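Local coordinates for aspartate--tRNA(Asp/Asn) ligase (Sulfolobus tokodaii, PDB 1WYD), which probably activates L-aspartate with ATP and transfers it to the acceptor end of both tRNA(Asp) and tRNA(Asn), working as a homodimeric class II synthetase, at residues 329-333 / 357-361; 188-193 / 225-229; 7-12 / 82-86. All coordinates share one frame; numbering follows the deposited sequence.

Interaction 1. Residues 329-333 / 357-361; sequences FYTKS and STRNH
Beside the predicted aspartate pocket of the class II catalytic domain, Tyr330, Thr331 and Lys332 of a long loop lie against the end of strand 351-358, part of the mainly antiparallel active-site sheet, and the segment that follows it. Thr331 and Arg359 form a non-hydrogen-bonded antiparallel pair, flanked by two backbone bonds: Lys332 N donates to Thr358 O at 2.7 Å, and Asn360 N to Tyr330 O at 2.8 Å. Beside this bridge, the hydroxyls Thr331 OG1 and Ser357 OG meet tip to tip at 2.6 Å. Ser357 OG is also gripped by NH1 of Arg359 at 2.8 Å, tilted 21° from the guanidinium plane, so one buried hydroxyl ties the loop to an arginine predicted to bind L-aspartate. A bend at chi2 (-64°) turns the Arg359 chain back toward Ser357, and NH1 also reaches the edge of the Tyr330 ring, 4.2 Å from CE1. Beyond the contact, Arg359 NH2 forms a salt bridge with Glu229, and Tyr330 OH is hydrogen-bonded to Glu167, another residue predicted to bind aspartate. The Asn360 side chain reaches back to the loop, where its CG lies 3.9 Å from Lys332 CA and equally near Thr331 O. Replacing Asn360 by an alanine would probably open a gap beside Lys332 and leave the Phe329 and Thr331 carbonyls without the polar group near them. On the more exposed side, Lys332 CB packs against Thr358 CB at 4.0 Å.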
loop_
_atom_site.group_PDB
_atom_site.type_symbol
_atom_site.label_atom_id
_atom_site.label_comp_id
_atom_site.label_asym_id
_atom_site.label_seq_id
_atom_site.Cartn_x
_atom_site.Cartn_y
_atom_site.Cartn_z
ATOM N N PHE B 329 -14.625 22.628 1.655
ATOM C CA PHE B 329 -15.751 22.781 2.576
ATOM C C PHE B 329 -15.573 21.918 3.825
ATOM O O PHE B 329 -16.231 22.143 4.839
ATOM C CB PHE B 329 -17.049 22.368 1.870
ATOM C CG PHE B 329 -17.183 20.867 1.665
ATOM C CD1 PHE B 329 -17.939 20.091 2.549
ATOM C CD2 PHE B 329 -16.567 20.233 0.589
ATOM C CE1 PHE B 329 -18.066 18.690 2.372
ATOM C CE2 PHE B 329 -16.694 18.830 0.399
ATOM C CZ PHE B 329 -17.448 18.063 1.294
ATOM N N TYR B 330 -14.742 20.887 3.734
ATOM C CA TYR B 330 -14.625 19.940 4.837
ATOM C C TYR B 330 -13.604 20.416 5.881
ATOM O O TYR B 330 -13.422 19.761 6.904
ATOM C CB TYR B 330 -14.345 18.475 4.358
ATOM C CG TYR B 330 -13.194 18.311 3.377
ATOM C CD1 TYR B 330 -11.891 18.380 3.801
ATOM C CD2 TYR B 330 -13.431 18.064 2.023
ATOM C CE1 TYR B 330 -10.831 18.233 2.924
ATOM C CE2 TYR B 330 -12.371 17.907 1.121
ATOM C CZ TYR B 330 -11.072 18.001 1.592
ATOM O OH TYR B 330 -10.008 17.865 0.733
ATOM N N THR B 331 -12.967 21.561 5.619
ATOM C CA THR B 331 -11.928 22.131 6.495
ATOM C C THR B 331 -12.512 23.099 7.552
ATOM O O THR B 331 -13.228 24.015 7.225
ATOM C CB THR B 331 -10.810 22.763 5.593
ATOM O OG1 THR B 331 -9.724 21.832 5.470
ATOM C CG2 THR B 331 -10.140 23.973 6.216
ATOM N N LYS B 332 -12.225 22.851 8.829
ATOM C CA LYS B 332 -12.718 23.705 9.930
ATOM C C LYS B 332 -12.149 25.126 9.824
ATOM O O LYS B 332 -10.978 25.303 9.498
ATOM C CB LYS B 332 -12.389 23.090 11.288
ATOM C CG LYS B 332 -12.870 23.901 12.480
ATOM C CD LYS B 332 -13.337 23.020 13.644
ATOM C CE LYS B 332 -13.348 23.829 14.964
ATOM N NZ LYS B 332 -13.099 22.957 16.155
ATOM N N SER B 333 -13.003 26.128 10.030
ATOM C CA SER B 333 -12.582 27.533 9.994
ATOM C C SER B 333 -12.047 27.893 11.366
ATOM O O SER B 333 -12.271 27.166 12.326
ATOM C CB SER B 333 -13.768 28.426 9.674
ATOM O OG SER B 333 -14.261 28.168 8.370
ATOM N N SER B 357 -5.498 19.438 7.471
ATOM C CA SER B 357 -6.318 20.366 8.267
ATOM C C SER B 357 -7.108 19.735 9.403
ATOM O O SER B 357 -7.087 18.535 9.611
ATOM C CB SER B 357 -7.317 21.087 7.369
ATOM O OG SER B 357 -8.352 20.190 6.972
ATOM N N THR B 358 -7.808 20.587 10.137
ATOM C CA THR B 358 -8.798 20.151 11.076
ATOM C C THR B 358 -10.058 20.138 10.250
ATOM O O THR B 358 -10.284 21.043 9.458
ATOM C CB THR B 358 -8.954 21.176 12.198
ATOM O OG1 THR B 358 -7.670 21.464 12.760
ATOM C CG2 THR B 358 -9.755 20.565 13.354
ATOM N N ARG B 359 -10.895 19.133 10.450
ATOM C CA ARG B 359 -12.067 19.005 9.591
ATOM C C ARG B 359 -13.304 19.492 10.328
ATOM O O ARG B 359 -13.299 19.628 11.550
ATOM C CB ARG B 359 -12.255 17.562 9.149
ATOM C CG ARG B 359 -10.952 16.806 8.941
ATOM C CD ARG B 359 -10.056 17.330 7.822
ATOM N NE ARG B 359 -9.182 16.268 7.354
ATOM C CZ ARG B 359 -8.213 16.409 6.459
ATOM N NH1 ARG B 359 -7.957 17.593 5.927
ATOM N NH2 ARG B 359 -7.476 15.357 6.109
ATOM N N ASN B 360 -14.370 19.742 9.585
ATOM C CA ASN B 360 -15.677 19.905 10.190
ATOM C C ASN B 360 -16.245 18.563 10.651
ATOM O O ASN B 360 -15.783 17.531 10.209
ATOM C CB ASN B 360 -16.611 20.631 9.225
ATOM C CG ASN B 360 -16.168 22.055 8.952
ATOM O OD1 ASN B 360 -16.265 22.541 7.807
ATOM N ND2 ASN B 360 -15.655 22.735 9.991
ATOM N N HIS B 361 -17.213 18.582 11.565
ATOM C CA HIS B 361 -17.828 17.346 12.069
ATOM C C HIS B 361 -19.313 17.486 12.369
ATOM O O HIS B 361 -19.965 16.509 12.759
ATOM C CB HIS B 361 -17.079 16.756 13.287
ATOM C CG HIS B 361 -17.193 17.571 14.539
ATOM N ND1 HIS B 361 -18.269 17.471 15.397
ATOM C CD2 HIS B 361 -16.353 18.479 15.097
ATOM C CE1 HIS B 361 -18.098 18.300 16.413
ATOM N NE2 HIS B 361 -16.947 18.925 16.254
#

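Interaction 2. Residues 188-193 / 225-229; sequences PQLYKE and SMDVE
Helix 189-193, carrying Lys192, runs at 40° to strand 225-229, carrying Asp227 and Glu229, with their axes 8.5 Å apart at closest approach. The strand is part of the returning arm of the motif 2 hairpin of class II synthetases, and the helix includes the region predicted to recognise aspartate. Lys192 joins the two. Its CG sits in the crowded position between backbone N and carbonyl carbon (chi1 66°), and from there the fully extended chain crosses both acids at about a right angle. NZ ends at Asp227 OD1 in a salt bridge modelled at 2.4 Å, a length too short to be taken literally. A long salt bridge, 3.8 Å, links NZ to Glu229 OE2, while CE lies closer to that oxygen at 3.1 Å. Phe397 O offers the ammonium a further, weak hydrogen bond. Asp227 has other neighbours: the ring of Pro188 approaches its carboxylate, CD standing 3.2 Å from OD2, and Ser225 OG donates to the same oxygen in a bond whose very short modelled length is likewise doubtful. Glu229 is bent at chi2, which brings its carboxylate round beside the lysine chain, and OE2 takes a second cation, Arg359 of the aspartate site. The two cations probably offset much of the negative charge gathered in this buried place. Glu193 adds to that charge, its OE1 only 4.6 Å from Glu229 OE1, although His394 is hydrogen-bonded to the Glu193 oxygen; CG of Glu193 packs at 3.7 Å against Glu229 OE1. The other oxygen of Glu193, OE2, is held one helical turn back by Gln189 NE2 at 2.8 Å, a straight bond (164°) lying in the amide plane but reaching the carboxylate from above.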
loop_
_atom_site.group_PDB
_atom_site.type_symbol
_atom_site.label_atom_id
_atom_site.label_comp_id
_atom_site.label_asym_id
_atom_site.label_seq_id
_atom_site.Cartn_x
_atom_site.Cartn_y
_atom_site.Cartn_z
ATOM N N PRO B 188 -8.256 9.631 -0.732
ATOM C CA PRO B 188 -9.207 8.842 0.044
ATOM C C PRO B 188 -10.105 9.706 0.942
ATOM O O PRO B 188 -10.957 9.116 1.647
ATOM C CB PRO B 188 -8.307 7.922 0.864
ATOM C CG PRO B 188 -7.046 8.631 0.971
ATOM C CD PRO B 188 -6.915 9.617 -0.128
ATOM N N GLN B 189 -9.939 11.046 0.871
ATOM C CA GLN B 189 -10.564 12.043 1.764
ATOM C C GLN B 189 -11.799 11.625 2.573
ATOM O O GLN B 189 -11.723 11.519 3.805
ATOM C CB GLN B 189 -10.853 13.359 1.033
ATOM C CG GLN B 189 -11.155 14.526 1.973
ATOM C CD GLN B 189 -10.026 14.751 2.988
ATOM O OE1 GLN B 189 -8.874 14.906 2.588
ATOM N NE2 GLN B 189 -10.351 14.757 4.297
ATOM N N LEU B 190 -12.933 11.454 1.911
ATOM C CA LEU B 190 -14.165 11.127 2.600
ATOM C C LEU B 190 -14.063 9.807 3.352
ATOM O O LEU B 190 -14.505 9.718 4.498
ATOM C CB LEU B 190 -15.358 11.057 1.610
ATOM C CG LEU B 190 -16.645 10.381 2.133
ATOM C CD1 LEU B 190 -17.336 11.227 3.218
ATOM C CD2 LEU B 190 -17.642 10.086 0.986
ATOM N N TYR B 191 -13.454 8.800 2.725
ATOM C CA TYR B 191 -13.431 7.458 3.290
ATOM C C TYR B 191 -12.563 7.339 4.539
ATOM O O TYR B 191 -12.928 6.598 5.469
ATOM C CB TYR B 191 -13.076 6.443 2.229
ATOM C CG TYR B 191 -14.183 6.347 1.165
ATOM C CD1 TYR B 191 -14.098 7.081 -0.027
ATOM C CD2 TYR B 191 -15.329 5.574 1.380
ATOM C CE1 TYR B 191 -15.110 7.017 -1.004
ATOM C CE2 TYR B 191 -16.348 5.505 0.420
ATOM C CZ TYR B 191 -16.229 6.238 -0.770
ATOM O OH TYR B 191 -17.222 6.193 -1.729
ATOM N N LYS B 192 -11.461 8.085 4.585
ATOM C CA LYS B 192 -10.545 7.989 5.715
ATOM C C LYS B 192 -11.135 8.742 6.897
ATOM O O LYS B 192 -10.969 8.334 8.042
ATOM C CB LYS B 192 -9.120 8.460 5.347
ATOM C CG LYS B 192 -8.996 9.912 5.016
ATOM C CD LYS B 192 -7.625 10.260 4.472
ATOM C CE LYS B 192 -7.473 11.790 4.438
ATOM N NZ LYS B 192 -6.186 12.268 3.927
ATOM N N GLU B 193 -11.890 9.804 6.615
ATOM C CA GLU B 193 -12.647 10.479 7.669
ATOM C C GLU B 193 -13.630 9.501 8.267
ATOM O O GLU B 193 -13.726 9.386 9.488
ATOM C CB GLU B 193 -13.382 11.700 7.136
ATOM C CG GLU B 193 -12.459 12.767 6.560
ATOM C CD GLU B 193 -13.125 14.131 6.455
ATOM O OE1 GLU B 193 -13.781 14.567 7.433
ATOM O OE2 GLU B 193 -12.960 14.798 5.405
ATOM N N SER B 225 -0.412 8.485 -2.837
ATOM C CA SER B 225 -0.754 9.417 -1.803
ATOM C C SER B 225 -0.613 8.665 -0.462
ATOM O O SER B 225 -0.996 7.491 -0.346
ATOM C CB SER B 225 -2.173 9.929 -2.082
ATOM O OG SER B 225 -2.748 10.711 -1.029
ATOM N N MET B 226 -0.017 9.359 0.520
ATOM C CA MET B 226 0.248 8.841 1.859
ATOM C C MET B 226 -0.624 9.637 2.827
ATOM O O MET B 226 -0.304 10.788 3.173
ATOM C CB MET B 226 1.728 9.009 2.217
ATOM C CG MET B 226 2.726 8.580 1.107
ATOM S SD MET B 226 4.421 9.112 1.372
ATOM C CE MET B 226 4.986 7.939 2.599
ATOM N N ASP B 227 -1.692 8.996 3.293
ATOM C CA ASP B 227 -2.799 9.665 3.997
ATOM C C ASP B 227 -2.976 9.193 5.405
ATOM O O ASP B 227 -2.823 7.983 5.705
ATOM C CB ASP B 227 -4.130 9.448 3.264
ATOM C CG ASP B 227 -4.262 10.338 2.070
ATOM O OD1 ASP B 227 -4.666 11.526 2.228
ATOM O OD2 ASP B 227 -3.958 9.957 0.935
ATOM N N VAL B 228 -3.385 10.130 6.253
ATOM C CA VAL B 228 -3.493 9.894 7.677
ATOM C C VAL B 228 -4.649 10.686 8.198
ATOM O O VAL B 228 -4.790 11.852 7.863
ATOM C CB VAL B 228 -2.197 10.339 8.344
ATOM C CG1 VAL B 228 -2.328 10.393 9.869
ATOM C CG2 VAL B 228 -1.064 9.428 7.888
ATOM N N GLU B 229 -5.477 10.064 9.020
ATOM C CA GLU B 229 -6.657 10.726 9.541
ATOM C C GLU B 229 -6.733 10.330 11.005
ATOM O O GLU B 229 -6.583 9.157 11.331
ATOM C CB GLU B 229 -7.931 10.304 8.753
ATOM C CG GLU B 229 -9.093 11.306 8.801
ATOM C CD GLU B 229 -8.784 12.684 8.192
ATOM O OE1 GLU B 229 -9.456 13.676 8.543
ATOM O OE2 GLU B 229 -7.889 12.804 7.326
#

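Interaction 3. Residues 7-12 / 82-86; sequences IADVTP and PRGIE
Ile7 meets Arg83 at the start of a short 3-10 turn, its CG2 methyl 3.9 Å from NH2 and the two side chains crossing at about a right angle. CG2 stands anti to the backbone N of Ile7, on the side turned to the arginine, whereas the longer branch leads away; Ile7 also touches Trp21. Ala8 follows, and its CB lies over one face of the same guanidinium, 4.1 Å from NH1. Arg83 arrives there by a bend at chi3 (-92°), and its NH2 is hydrogen-bonded to Leu45 O, a bond that limits how the flat group can turn while the aliphatic side chains of Ile7 and Ala8 pack against it. The 3-10 turn is closed by Val10 N bonding to Ile7 O at 3.3 Å. At Val10 the contact is apolar: CG1 touches Ile85 CD1 at 3.7 Å, again in a crossing near a right angle, and both residues also rest on Trp21 and Val75. These belong to the OB-fold barrel, the N-terminal domain that in class IIb synthetases recognises the anticodon; the residues from Ile7 to Pro12 precede its first strand and lie against the hairpin between strands 68-77 and 85-89. The hairpin turns through Arg83 and Gly84, both with positive phi as in a type I' turn, and Ile85 N bonds back to Pro82 O at 2.9 Å. Thr11 takes part through its backbone, its carbonyl carbon passing near the CG2 methyl of Ile85. Pro12 then comes over the turn: its CA lies 3.8 Å from Ile85 CG2, and its ring carbon CD stands 3.8 Å from Arg83 O.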
loop_
_atom_site.group_PDB
_atom_site.type_symbol
_atom_site.label_atom_id
_atom_site.label_comp_id
_atom_site.label_asym_id
_atom_site.label_seq_id
_atom_site.Cartn_x
_atom_site.Cartn_y
_atom_site.Cartn_z
ATOM N N ILE B 7 27.018 -10.476 -4.096
ATOM C CA ILE B 7 28.360 -9.931 -4.253
ATOM C C ILE B 7 28.853 -9.318 -2.945
ATOM O O ILE B 7 29.950 -9.626 -2.485
ATOM C CB ILE B 7 28.402 -8.914 -5.414
ATOM C CG1 ILE B 7 28.337 -9.652 -6.763
ATOM C CG2 ILE B 7 29.623 -7.986 -5.311
ATOM C CD1 ILE B 7 27.630 -8.864 -7.858
ATOM N N ALA B 8 28.012 -8.485 -2.349
ATOM C CA ALA B 8 28.323 -7.741 -1.141
ATOM C C ALA B 8 28.560 -8.630 0.108
ATOM O O ALA B 8 29.142 -8.174 1.086
ATOM C CB ALA B 8 27.210 -6.712 -0.873
ATOM N N ASP B 9 28.111 -9.881 0.052
ATOM C CA ASP B 9 28.275 -10.864 1.129
ATOM C C ASP B 9 29.731 -11.317 1.364
ATOM O O ASP B 9 30.056 -11.854 2.442
ATOM C CB ASP B 9 27.490 -12.132 0.777
ATOM C CG ASP B 9 26.002 -11.981 0.936
ATOM O OD1 ASP B 9 25.289 -12.946 0.596
ATOM O OD2 ASP B 9 25.455 -10.972 1.406
ATOM N N VAL B 10 30.573 -11.144 0.337
ATOM C CA VAL B 10 31.960 -11.621 0.314
ATOM C C VAL B 10 32.944 -10.578 0.884
ATOM O O VAL B 10 32.926 -9.413 0.478
ATOM C CB VAL B 10 32.372 -12.018 -1.138
ATOM C CG1 VAL B 10 33.699 -12.739 -1.151
ATOM C CG2 VAL B 10 31.296 -12.887 -1.797
ATOM N N THR B 11 33.781 -10.998 1.838
ATOM C CA THR B 11 34.824 -10.140 2.437
ATOM C C THR B 11 36.210 -10.742 2.176
ATOM O O THR B 11 36.297 -11.939 1.852
ATOM C CB THR B 11 34.646 -10.004 3.959
ATOM O OG1 THR B 11 34.473 -11.305 4.530
ATOM C CG2 THR B 11 33.372 -9.262 4.314
ATOM N N PRO B 12 37.284 -9.937 2.325
ATOM C CA PRO B 12 38.668 -10.450 2.208
ATOM C C PRO B 12 38.868 -11.737 2.997
ATOM O O PRO B 12 39.634 -12.601 2.557
ATOM C CB PRO B 12 39.537 -9.323 2.772
ATOM C CG PRO B 12 38.710 -8.062 2.655
ATOM C CD PRO B 12 37.255 -8.483 2.586
ATOM N N PRO B 82 37.446 -4.096 -5.797
ATOM C CA PRO B 82 36.260 -3.595 -5.080
ATOM C C PRO B 82 36.037 -4.312 -3.752
ATOM O O PRO B 82 36.090 -5.556 -3.722
ATOM C CB PRO B 82 35.105 -3.934 -6.034
ATOM C CG PRO B 82 35.714 -4.034 -7.353
ATOM C CD PRO B 82 37.085 -4.583 -7.145
ATOM N N ARG B 83 35.789 -3.546 -2.686
ATOM C CA ARG B 83 35.587 -4.122 -1.351
ATOM C C ARG B 83 36.726 -5.067 -0.962
ATOM O O ARG B 83 36.567 -5.914 -0.076
ATOM C CB ARG B 83 34.290 -4.922 -1.307
ATOM C CG ARG B 83 33.011 -4.148 -1.085
ATOM C CD ARG B 83 31.774 -5.038 -1.307
ATOM N NE ARG B 83 31.325 -4.944 -2.695
ATOM C CZ ARG B 83 30.278 -4.232 -3.085
ATOM N NH1 ARG B 83 29.543 -3.572 -2.189
ATOM N NH2 ARG B 83 29.957 -4.189 -4.372
ATOM N N GLY B 84 37.853 -4.945 -1.655
ATOM C CA GLY B 84 39.015 -5.774 -1.390
ATOM C C GLY B 84 39.042 -7.167 -2.000
ATOM O O GLY B 84 39.939 -7.948 -1.676
ATOM N N ILE B 85 38.093 -7.488 -2.879
ATOM C CA ILE B 85 38.075 -8.807 -3.513
ATOM C C ILE B 85 37.721 -8.837 -4.997
ATOM O O ILE B 85 37.296 -7.841 -5.594
ATOM C CB ILE B 85 37.135 -9.796 -2.776
ATOM C CG1 ILE B 85 35.723 -9.204 -2.652
ATOM C CG2 ILE B 85 37.743 -10.256 -1.446
ATOM C CD1 ILE B 85 34.691 -9.976 -3.446
ATOM N N GLU B 86 37.906 -10.032 -5.553
ATOM C CA GLU B 86 37.505 -10.388 -6.893
ATOM C C GLU B 86 37.309 -11.905 -6.946
ATOM O O GLU B 86 37.898 -12.644 -6.156
ATOM C CB GLU B 86 38.543 -9.930 -7.932
ATOM C CG GLU B 86 39.988 -9.974 -7.474
ATOM C CD GLU B 86 40.977 -9.913 -8.623
ATOM O OE1 GLU B 86 41.043 -8.865 -9.323
ATOM O OE2 GLU B 86 41.697 -10.925 -8.818
#

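How the interactions relate
Interactions 1 and 2 are buried parts of one site in the catalytic domain and reach the same sheet, on strands 351-358 and 222-231. They touch directly: Arg359 of interaction 1 reaches Glu229 of interaction 2 in a 2.9 Å salt bridge between NH2 and OE2, and the Tyr330 ring packs on Gln189. Interaction 1 relies on backbone bonds and a shared hydroxyl, interaction 2 on a network of buried charges. Interaction 3 belongs to the OB-fold barrel, its centre about 57 Å from that of interaction 1 and about 46 Å from that of interaction 2. Partly buried, it combines apolar contacts with the packing of aliphatic groups on an exposed arginine.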